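DUF1955 domain-containing protein (Sulfolobus tokodaii, PDB 1WY6) is of unknown function but folds into a row of packed helices, a helical repeat architecture that in many other proteins serves to bind partner molecules. Local coordinates at residues R107-L110 with E111-G114; A134-V138 with G139-D143; L11-A14 with K15-L19; R56-F59 with Q60-K64. One frame throughout, in Å; residues are numbered along the deposited sequence.

Contact 1 (R107-L110 with E111-G114); sequences RDKL and EEIG
R107 and E111 form an i to i+4 salt bridge along helix 107-117 of this helical repeat protein, with R107 NE 2.9 Å from E111 OE1. The carboxylate oxygen sits over one guanidinium face, OE1 of E111 being 3.0 Å from CZ of R107, and the two planes stand 82° apart. No N-H points at the oxygen, so charge alone draws the pair together. CG of R107 lies opposite its backbone N (chi1 172°), and the extended chain carries the guanidinium to where E111 crosses it obliquely. E111 OE2 is bridged in turn to R115, while the acid of D140 lies close to OE1. A methionine in place of R107 would probably leave those two acids facing each other with less positive charge between them.

Like charges also approach at D108 OD2 and E112 OE2, 4.4 Å apart, but E112 OE1 has a salt bridge to K78. K109 runs alongside E112, its CD 3.7 Å from E112 OE1.

The backbone carries four successive i+4 bonds, from E111 N on R107 O to G114 N on L110 O; I113 N meets K109 O at 3.1 Å and 167°. Apolar packing faces inward: L110 rests on L98, L101 and V102, and I113 on V81 and I131. CG1 of I113 lies 3.6 Å from K109 O.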
loop_
_atom_site.group_PDB
_atom_site.type_symbol
_atom_site.label_atom_id
_atom_site.label_comp_id
_atom_site.label_asym_id
_atom_site.label_seq_id
_atom_site.Cartn_x
_atom_site.Cartn_y
_atom_site.Cartn_z
ATOM N N ARG A 107 -13.226 -2.609 -4.760
ATOM C CA ARG A 107 -14.047 -1.809 -3.865
ATOM C C ARG A 107 -14.110 -2.457 -2.495
ATOM O O ARG A 107 -14.145 -1.775 -1.472
ATOM C CB ARG A 107 -15.454 -1.689 -4.454
ATOM C CG ARG A 107 -16.495 -1.042 -3.546
ATOM C CD ARG A 107 -17.836 -0.982 -4.272
ATOM N NE ARG A 107 -18.913 -0.400 -3.474
ATOM C CZ ARG A 107 -18.902 0.836 -2.991
ATOM N NH1 ARG A 107 -17.860 1.626 -3.218
ATOM N NH2 ARG A 107 -19.939 1.290 -2.299
ATOM N N ASP A 108 -14.126 -3.786 -2.493
ATOM C CA ASP A 108 -14.183 -4.563 -1.263
ATOM C C ASP A 108 -13.000 -4.258 -0.349
ATOM O O ASP A 108 -13.183 -4.029 0.839
ATOM C CB ASP A 108 -14.230 -6.065 -1.596
ATOM C CG ASP A 108 -12.999 -6.546 -2.358
ATOM O OD1 ASP A 108 -12.449 -5.775 -3.171
ATOM O OD2 ASP A 108 -12.592 -7.710 -2.158
ATOM N N LYS A 109 -11.793 -4.256 -0.908
ATOM C CA LYS A 109 -10.585 -3.974 -0.132
ATOM C C LYS A 109 -10.609 -2.538 0.404
ATOM O O LYS A 109 -10.320 -2.301 1.573
ATOM C CB LYS A 109 -9.340 -4.208 -0.998
ATOM C CG LYS A 109 -9.216 -5.647 -1.524
ATOM C CD LYS A 109 -9.089 -6.645 -0.369
ATOM C CE LYS A 109 -9.306 -8.086 -0.815
ATOM N NZ LYS A 109 -8.278 -8.554 -1.772
ATOM N N LEU A 110 -10.968 -1.585 -0.450
ATOM C CA LEU A 110 -11.053 -0.179 -0.039
ATOM C C LEU A 110 -12.061 0.030 1.102
ATOM O O LEU A 110 -11.821 0.838 2.003
ATOM C CB LEU A 110 -11.436 0.699 -1.239
ATOM C CG LEU A 110 -10.382 0.766 -2.347
ATOM C CD1 LEU A 110 -10.947 1.469 -3.574
ATOM C CD2 LEU A 110 -9.143 1.493 -1.818
ATOM N N GLU A 111 -13.183 -0.691 1.063
ATOM C CA GLU A 111 -14.200 -0.569 2.117
ATOM C C GLU A 111 -13.702 -1.151 3.438
ATOM O O GLU A 111 -13.975 -0.607 4.509
ATOM C CB GLU A 111 -15.494 -1.274 1.718
ATOM C CG GLU A 111 -16.167 -0.672 0.509
ATOM C CD GLU A 111 -17.630 -1.061 0.426
ATOM O OE1 GLU A 111 -18.239 -0.863 -0.648
ATOM O OE2 GLU A 111 -18.170 -1.557 1.446
ATOM N N GLU A 112 -12.985 -2.266 3.357
ATOM C CA GLU A 112 -12.413 -2.885 4.550
ATOM C C GLU A 112 -11.485 -1.874 5.243
ATOM O O GLU A 112 -11.562 -1.666 6.451
ATOM C CB GLU A 112 -11.646 -4.149 4.150
ATOM C CG GLU A 112 -12.570 -5.282 3.721
ATOM C CD GLU A 112 -11.872 -6.334 2.880
ATOM O OE1 GLU A 112 -10.628 -6.420 2.954
ATOM O OE2 GLU A 112 -12.571 -7.078 2.149
ATOM N N ILE A 113 -10.611 -1.236 4.470
ATOM C CA ILE A 113 -9.709 -0.227 5.033
ATOM C C ILE A 113 -10.548 0.895 5.657
ATOM O O ILE A 113 -10.253 1.382 6.752
ATOM C CB ILE A 113 -8.810 0.399 3.943
ATOM C CG1 ILE A 113 -7.744 -0.600 3.495
ATOM C CG2 ILE A 113 -8.157 1.665 4.473
ATOM C CD1 ILE A 113 -6.714 -0.915 4.581
ATOM N N GLY A 114 -11.597 1.296 4.947
ATOM C CA GLY A 114 -12.459 2.355 5.434
ATOM C C GLY A 114 -13.064 2.079 6.798
ATOM O O GLY A 114 -13.077 2.957 7.658
#

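Contact 2 (A134-V138 with G139-D143); sequences ALRRV and GDERD
The carboxylate of D140 lies beside L135, its OD2 3.9 Å from CD2 of the leucine, where a Schellman motif ends helix 125-137 and an N-cap opens helix 141-153. The backbone N-H of D143 comes to the D140 carboxylate from above its plane, 40° out of it, and gives a capping bond of 3.0 Å from D143 N to D140 OD1. The side chains of R136 and E141 cross at about a right angle, their guanidinium and carboxylate planes 34° apart. What touches E141 is not the guanidinium but the aliphatic part of the arginine, CG of R136 being 3.7 Å from OE1 of E141. The opposite charges stay apart, R136 NE being 5.2 Å from E141 OE1.

G139, with positive phi, is the C-prime residue. Its N reaches back 3.3 Å to R136 O, which it meets from above the carbonyl plane, and D140 N bonds to L135 O, an oxygen whose place is less sure. A CB on G139 would run into V138 O, so this bend suits glycine. Helix 141-153 begins two residues after G139. A chi1 of -169° swings the D140 carboxylate away from its own N and places OD1 where the N-H of D143 can reach it. L135 also packs on L147 of helix 141-153 and on L110 of helix 107-117, and its CD1 lies 4.0 Å from CB of D143.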
loop_
_atom_site.group_PDB
_atom_site.type_symbol
_atom_site.label_atom_id
_atom_site.label_comp_id
_atom_site.label_asym_id
_atom_site.label_seq_id
_atom_site.Cartn_x
_atom_site.Cartn_y
_atom_site.Cartn_z
ATOM N N ALA A 134 -10.537 7.757 -2.446
ATOM C CA ALA A 134 -10.382 6.535 -3.230
ATOM C C ALA A 134 -11.744 5.824 -3.222
ATOM O O ALA A 134 -12.202 5.301 -4.241
ATOM C CB ALA A 134 -9.316 5.636 -2.616
ATOM N N LEU A 135 -12.392 5.815 -2.061
ATOM C CA LEU A 135 -13.693 5.176 -1.940
ATOM C C LEU A 135 -14.709 5.829 -2.872
ATOM O O LEU A 135 -15.437 5.145 -3.586
ATOM C CB LEU A 135 -14.191 5.247 -0.488
ATOM C CG LEU A 135 -13.545 4.246 0.477
ATOM C CD1 LEU A 135 -13.875 4.613 1.921
ATOM C CD2 LEU A 135 -14.034 2.829 0.146
ATOM N N ARG A 136 -14.750 7.156 -2.871
ATOM C CA ARG A 136 -15.692 7.865 -3.715
ATOM C C ARG A 136 -15.462 7.452 -5.171
ATOM O O ARG A 136 -16.403 7.415 -5.970
ATOM C CB ARG A 136 -15.520 9.375 -3.520
ATOM C CG ARG A 136 -16.727 10.196 -3.914
ATOM C CD ARG A 136 -16.644 11.587 -3.311
ATOM N NE ARG A 136 -17.031 11.596 -1.902
ATOM C CZ ARG A 136 -16.543 12.434 -0.991
ATOM N NH1 ARG A 136 -16.963 12.370 0.264
ATOM N NH2 ARG A 136 -15.620 13.321 -1.325
ATOM N N ARG A 137 -14.216 7.111 -5.506
ATOM C CA ARG A 137 -13.874 6.683 -6.862
ATOM C C ARG A 137 -14.431 5.299 -7.211
ATOM O O ARG A 137 -14.501 4.945 -8.384
ATOM C CB ARG A 137 -12.352 6.678 -7.071
ATOM C CG ARG A 137 -11.708 8.057 -7.210
ATOM C CD ARG A 137 -10.230 7.936 -7.581
ATOM N NE ARG A 137 -10.042 7.294 -8.885
ATOM C CZ ARG A 137 -8.893 6.767 -9.314
ATOM N NH1 ARG A 137 -7.810 6.799 -8.543
ATOM N NH2 ARG A 137 -8.830 6.199 -10.516
ATOM N N VAL A 138 -14.810 4.513 -6.203
ATOM C CA VAL A 138 -15.382 3.189 -6.459
ATOM C C VAL A 138 -16.895 3.163 -6.221
ATOM O O VAL A 138 -17.519 2.097 -6.225
ATOM C CB VAL A 138 -14.710 2.057 -5.609
ATOM C CG1 VAL A 138 -13.347 1.704 -6.194
ATOM C CG2 VAL A 138 -14.562 2.482 -4.165
ATOM N N GLY A 139 -17.480 4.340 -6.016
ATOM C CA GLY A 139 -18.917 4.432 -5.812
ATOM C C GLY A 139 -19.427 4.373 -4.383
ATOM O O GLY A 139 -20.640 4.264 -4.163
ATOM N N ASP A 140 -18.520 4.457 -3.414
ATOM C CA ASP A 140 -18.902 4.401 -2.007
ATOM C C ASP A 140 -18.952 5.791 -1.364
ATOM O O ASP A 140 -18.095 6.134 -0.541
ATOM C CB ASP A 140 -17.915 3.529 -1.227
ATOM C CG ASP A 140 -18.398 3.214 0.176
ATOM O OD1 ASP A 140 -19.284 3.934 0.681
ATOM O OD2 ASP A 140 -17.884 2.248 0.777
ATOM N N GLU A 141 -19.959 6.577 -1.735
ATOM C CA GLU A 141 -20.126 7.926 -1.195
ATOM C C GLU A 141 -20.420 7.959 0.302
ATOM O O GLU A 141 -19.922 8.836 1.012
ATOM C CB GLU A 141 -21.237 8.674 -1.942
ATOM C CG GLU A 141 -20.775 9.377 -3.215
ATOM C CD GLU A 141 -20.402 8.413 -4.326
ATOM O OE1 GLU A 141 -19.838 8.868 -5.345
ATOM O OE2 GLU A 141 -20.677 7.203 -4.182
ATOM N N ARG A 142 -21.220 7.009 0.783
ATOM C CA ARG A 142 -21.570 6.945 2.201
ATOM C C ARG A 142 -20.354 6.876 3.111
ATOM O O ARG A 142 -20.225 7.666 4.045
ATOM C CB ARG A 142 -22.466 5.738 2.484
ATOM C CG ARG A 142 -23.851 5.845 1.890
ATOM C CD ARG A 142 -24.790 4.790 2.465
ATOM N NE ARG A 142 -26.151 4.949 1.964
ATOM C CZ ARG A 142 -26.876 6.058 2.104
ATOM N NH1 ARG A 142 -26.370 7.112 2.733
ATOM N NH2 ARG A 142 -28.108 6.116 1.611
ATOM N N ASP A 143 -19.464 5.924 2.854
ATOM C CA ASP A 143 -18.273 5.793 3.681
ATOM C C ASP A 143 -17.305 6.918 3.366
ATOM O O ASP A 143 -16.629 7.431 4.251
ATOM C CB ASP A 143 -17.602 4.436 3.457
ATOM C CG ASP A 143 -18.449 3.279 3.958
ATOM O OD1 ASP A 143 -19.007 3.402 5.071
ATOM O OD2 ASP A 143 -18.548 2.251 3.254
#

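Contact 3 (L11-A14 with K15-L19); sequences LMDA and KKFLL
K15 sits against L11 and M12, and A14 against L18, in helix 7-19, an alpha-helical segment at the N-terminal end of the helical repeat fold. K15 N takes hold of L11 O at 2.7 Å, and CB of K15 lies 3.4 Å from the same oxygen. Beyond CB the lysine leaves the turn: its chain stays extended to the end, every torsion from chi1 (-177°) onward being close to 180°, and NZ is hydrogen-bonded to N48 OD1. On the way CD of K15 passes 4.2 Å from SD of M12, the nearest side-chain approach of that pair, and the lysine also packs on F45.

A14 is buried, its methyl directed at helix 23-36, where it meets I29 and V30. Its carbonyl is gripped by L18 N, in a bond of 3.1 Å that is nearly straight at 177°, while CG of L18 comes to 3.3 Å from A14 O.

D13 and F17 lie side by side and point the same way, carboxylate and ring planes 66° apart. OD2 of D13 lies 3.7 Å from CE2 of F17, whereas the weak backbone bond from F17 N to D13 O is long. With the ring gone, an alanine at F17 would probably leave the D13 carboxylate without its neighbour on this side and open a gap beside E25 of helix 23-36. At the edge of the F17 ring, near its plane, sits CA of A14; CD2 of the ring is 3.4 Å from D13 O.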
loop_
_atom_site.group_PDB
_atom_site.type_symbol
_atom_site.label_atom_id
_atom_site.label_comp_id
_atom_site.label_asym_id
_atom_site.label_seq_id
_atom_site.Cartn_x
_atom_site.Cartn_y
_atom_site.Cartn_z
ATOM N N LEU A 11 15.517 -16.304 -4.212
ATOM C CA LEU A 11 14.490 -15.322 -3.874
ATOM C C LEU A 11 13.953 -15.572 -2.467
ATOM O O LEU A 11 13.711 -14.630 -1.720
ATOM C CB LEU A 11 13.340 -15.354 -4.893
ATOM C CG LEU A 11 13.605 -14.754 -6.285
ATOM C CD1 LEU A 11 12.355 -14.890 -7.139
ATOM C CD2 LEU A 11 14.002 -13.290 -6.178
ATOM N N MET A 12 13.770 -16.839 -2.106
ATOM C CA MET A 12 13.286 -17.173 -0.773
ATOM C C MET A 12 14.355 -16.771 0.233
ATOM O O MET A 12 14.054 -16.416 1.373
ATOM C CB MET A 12 13.002 -18.677 -0.649
ATOM C CG MET A 12 11.752 -19.141 -1.382
ATOM S SD MET A 12 10.282 -18.173 -0.937
ATOM C CE MET A 12 10.151 -17.087 -2.334
ATOM N N ASP A 13 15.611 -16.832 -0.197
ATOM C CA ASP A 13 16.719 -16.460 0.668
ATOM C C ASP A 13 16.665 -14.957 0.897
ATOM O O ASP A 13 16.867 -14.478 2.015
ATOM C CB ASP A 13 18.045 -16.838 0.016
ATOM C CG ASP A 13 19.227 -16.524 0.896
ATOM O OD1 ASP A 13 19.234 -16.973 2.064
ATOM O OD2 ASP A 13 20.152 -15.831 0.421
ATOM N N ALA A 14 16.392 -14.218 -0.177
ATOM C CA ALA A 14 16.289 -12.768 -0.103
ATOM C C ALA A 14 15.085 -12.412 0.765
ATOM O O ALA A 14 15.167 -11.531 1.612
ATOM C CB ALA A 14 16.130 -12.175 -1.512
ATOM N N LYS A 15 13.979 -13.129 0.567
ATOM C CA LYS A 15 12.757 -12.880 1.324
ATOM C C LYS A 15 12.995 -12.940 2.832
ATOM O O LYS A 15 12.632 -12.020 3.551
ATOM C CB LYS A 15 11.671 -13.887 0.936
ATOM C CG LYS A 15 10.333 -13.648 1.627
ATOM C CD LYS A 15 9.325 -14.739 1.288
ATOM C CE LYS A 15 7.995 -14.502 2.005
ATOM N NZ LYS A 15 6.950 -15.500 1.621
ATOM N N LYS A 16 13.611 -14.018 3.308
ATOM C CA LYS A 16 13.881 -14.157 4.736
ATOM C C LYS A 16 14.684 -12.982 5.304
ATOM O O LYS A 16 14.352 -12.465 6.370
ATOM C CB LYS A 16 14.602 -15.472 5.006
ATOM C CG LYS A 16 14.573 -15.891 6.467
ATOM C CD LYS A 16 14.901 -17.371 6.617
ATOM C CE LYS A 16 16.200 -17.723 5.910
ATOM N NZ LYS A 16 16.469 -19.187 5.914
ATOM N N PHE A 17 15.740 -12.565 4.607
ATOM C CA PHE A 17 16.541 -11.426 5.061
ATOM C C PHE A 17 15.613 -10.224 5.264
ATOM O O PHE A 17 15.591 -9.606 6.331
ATOM C CB PHE A 17 17.595 -11.037 4.014
ATOM C CG PHE A 17 18.867 -11.840 4.077
ATOM C CD1 PHE A 17 19.550 -12.005 5.278
ATOM C CD2 PHE A 17 19.406 -12.399 2.918
ATOM C CE1 PHE A 17 20.755 -12.718 5.328
ATOM C CE2 PHE A 17 20.609 -13.115 2.954
ATOM C CZ PHE A 17 21.285 -13.274 4.158
ATOM N N LEU A 18 14.861 -9.895 4.217
ATOM C CA LEU A 18 13.940 -8.757 4.244
ATOM C C LEU A 18 12.938 -8.838 5.389
ATOM O O LEU A 18 12.785 -7.877 6.136
ATOM C CB LEU A 18 13.202 -8.638 2.909
ATOM C CG LEU A 18 14.110 -8.414 1.692
ATOM C CD1 LEU A 18 13.288 -8.403 0.411
ATOM C CD2 LEU A 18 14.860 -7.101 1.868
ATOM N N LEU A 19 12.252 -9.970 5.526
ATOM C CA LEU A 19 11.291 -10.126 6.619
ATOM C C LEU A 19 11.998 -9.888 7.959
ATOM O O LEU A 19 11.389 -9.402 8.905
ATOM C CB LEU A 19 10.681 -11.534 6.623
ATOM C CG LEU A 19 9.766 -11.942 5.465
ATOM C CD1 LEU A 19 9.443 -13.419 5.575
ATOM C CD2 LEU A 19 8.496 -11.120 5.492
#

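Contact 4 (R56-F59 with Q60-K64); sequences RYMF and QVLDK
L62 touches both M58 and F59 across one turn of helix 55-65. M58 and L62 run side by side, CG of M58 being 4.1 Å from CD1 of L62, and the same methyl lies 4.2 Å from CD2 of F59. The first two torsions of M58 are both near 180° (chi1 -179°), which lays its chain along the leucine. The amide of Q60 meets the Y57 ring at its edge, NE2 of Q60 lying 4.0 Å from CD1 of Y57, with the planes 90° apart. The Y57 ring in turn carries CB of R56 over one face, and CE1 of Y57 sits over the centre of the R56 guanidinium.

Backbone bonds set these spacings: L62 N bonds to M58 O at 3.0 Å, V61 N holds Y57 O, and D63 N holds F59 O. Outside the turn, M58 and F59 rest on V80 and C83 of helix 78-86, L62 on L50, and V61 on L49, while D63 OD2 is hydrogen-bonded to H93. A helix with apolar residues turned to the helices around it, and charged ones such as R56 and D63 exposed, fits the packed units of a helical repeat protein.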
loop_
_atom_site.group_PDB
_atom_site.type_symbol
_atom_site.label_atom_id
_atom_site.label_comp_id
_atom_site.label_asym_id
_atom_site.label_seq_id
_atom_site.Cartn_x
_atom_site.Cartn_y
_atom_site.Cartn_z
ATOM N N ARG A 56 7.235 -2.410 9.517
ATOM C CA ARG A 56 8.430 -1.668 9.913
ATOM C C ARG A 56 9.443 -1.603 8.769
ATOM O O ARG A 56 10.275 -0.703 8.740
ATOM C CB ARG A 56 9.140 -2.339 11.095
ATOM C CG ARG A 56 8.436 -2.330 12.438
ATOM C CD ARG A 56 9.316 -3.072 13.444
ATOM N NE ARG A 56 10.661 -2.496 13.484
ATOM C CZ ARG A 56 11.744 -3.117 13.947
ATOM N NH1 ARG A 56 11.666 -4.354 14.418
ATOM N NH2 ARG A 56 12.913 -2.489 13.949
ATOM N N TYR A 57 9.372 -2.558 7.842
ATOM C CA TYR A 57 10.330 -2.628 6.732
ATOM C C TYR A 57 9.770 -2.437 5.324
ATOM O O TYR A 57 10.497 -2.027 4.414
ATOM C CB TYR A 57 11.051 -3.987 6.744
ATOM C CG TYR A 57 11.569 -4.445 8.088
ATOM C CD1 TYR A 57 12.309 -3.589 8.905
ATOM C CD2 TYR A 57 11.342 -5.750 8.534
ATOM C CE1 TYR A 57 12.812 -4.019 10.140
ATOM C CE2 TYR A 57 11.842 -6.194 9.759
ATOM C CZ TYR A 57 12.575 -5.319 10.559
ATOM O OH TYR A 57 13.046 -5.737 11.783
ATOM N N MET A 58 8.496 -2.762 5.143
ATOM C CA MET A 58 7.859 -2.675 3.834
ATOM C C MET A 58 8.288 -1.495 2.967
ATOM O O MET A 58 8.735 -1.682 1.839
ATOM C CB MET A 58 6.334 -2.666 3.974
ATOM C CG MET A 58 5.612 -2.591 2.631
ATOM S SD MET A 58 3.821 -2.736 2.746
ATOM C CE MET A 58 3.638 -4.502 2.846
ATOM N N PHE A 59 8.177 -0.282 3.491
ATOM C CA PHE A 59 8.533 0.891 2.708
ATOM C C PHE A 59 10.021 1.032 2.394
ATOM O O PHE A 59 10.376 1.539 1.336
ATOM C CB PHE A 59 7.971 2.136 3.396
ATOM C CG PHE A 59 6.471 2.092 3.557
ATOM C CD1 PHE A 59 5.877 2.323 4.793
ATOM C CD2 PHE A 59 5.656 1.763 2.475
ATOM C CE1 PHE A 59 4.489 2.219 4.951
ATOM C CE2 PHE A 59 4.275 1.656 2.620
ATOM C CZ PHE A 59 3.686 1.883 3.861
ATOM N N GLN A 60 10.888 0.581 3.297
ATOM C CA GLN A 60 12.335 0.636 3.055
ATOM C C GLN A 60 12.647 -0.271 1.864
ATOM O O GLN A 60 13.481 0.044 1.012
ATOM C CB GLN A 60 13.111 0.119 4.267
ATOM C CG GLN A 60 12.977 0.949 5.536
ATOM C CD GLN A 60 13.571 0.235 6.746
ATOM O OE1 GLN A 60 14.676 -0.316 6.682
ATOM N NE2 GLN A 60 12.840 0.249 7.855
ATOM N N VAL A 61 11.978 -1.420 1.831
ATOM C CA VAL A 61 12.163 -2.373 0.748
ATOM C C VAL A 61 11.669 -1.777 -0.561
ATOM O O VAL A 61 12.389 -1.791 -1.557
ATOM C CB VAL A 61 11.393 -3.677 1.000
ATOM C CG1 VAL A 61 11.498 -4.574 -0.225
ATOM C CG2 VAL A 61 11.953 -4.386 2.233
ATOM N N LEU A 62 10.446 -1.250 -0.555
ATOM C CA LEU A 62 9.860 -0.654 -1.751
ATOM C C LEU A 62 10.690 0.502 -2.310
ATOM O O LEU A 62 10.810 0.650 -3.526
ATOM C CB LEU A 62 8.432 -0.175 -1.470
ATOM C CG LEU A 62 7.378 -1.270 -1.321
ATOM C CD1 LEU A 62 6.031 -0.645 -0.999
ATOM C CD2 LEU A 62 7.301 -2.078 -2.614
ATOM N N ASP A 63 11.250 1.320 -1.422
ATOM C CA ASP A 63 12.086 2.450 -1.828
ATOM C C ASP A 63 13.312 1.959 -2.606
ATOM O O ASP A 63 13.808 2.628 -3.504
ATOM C CB ASP A 63 12.577 3.215 -0.597
ATOM C CG ASP A 63 11.524 4.138 -0.011
ATOM O OD1 ASP A 63 11.722 4.573 1.140
ATOM O OD2 ASP A 63 10.518 4.444 -0.684
ATOM N N LYS A 64 13.803 0.781 -2.255
ATOM C CA LYS A 64 14.992 0.264 -2.920
ATOM C C LYS A 64 14.725 -0.565 -4.160
ATOM O O LYS A 64 15.403 -0.402 -5.172
ATOM C CB LYS A 64 15.821 -0.556 -1.937
ATOM C CG LYS A 64 16.646 0.278 -0.970
ATOM C CD LYS A 64 17.301 -0.601 0.077
ATOM C CE LYS A 64 18.452 0.116 0.764
ATOM N NZ LYS A 64 18.084 1.496 1.165
#

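In the fold
All four contacts are local and partly buried; contact 2 has more exposed than buried residues, contacts 1 and 3 the reverse, and contact 4 three of each. Contacts 1 and 2 touch, with R107 NH1 3.1 Å from V138 O, and concentrate acids and arginines where helix 107-117 meets the turn at 134-143. Contacts 3 and 4 also touch, but through apolar atoms and backbone: L18 CD2 lies 4.0 Å from V61 CG2, and Y57 packs on the carbonyls of L18 and L19. The pairs lie on opposite sides of the chain's centre, contacts 2 and 3 being 37 Å apart between centres. Contacts 1, 3 and 4 run within single helices; contact 2 joins two.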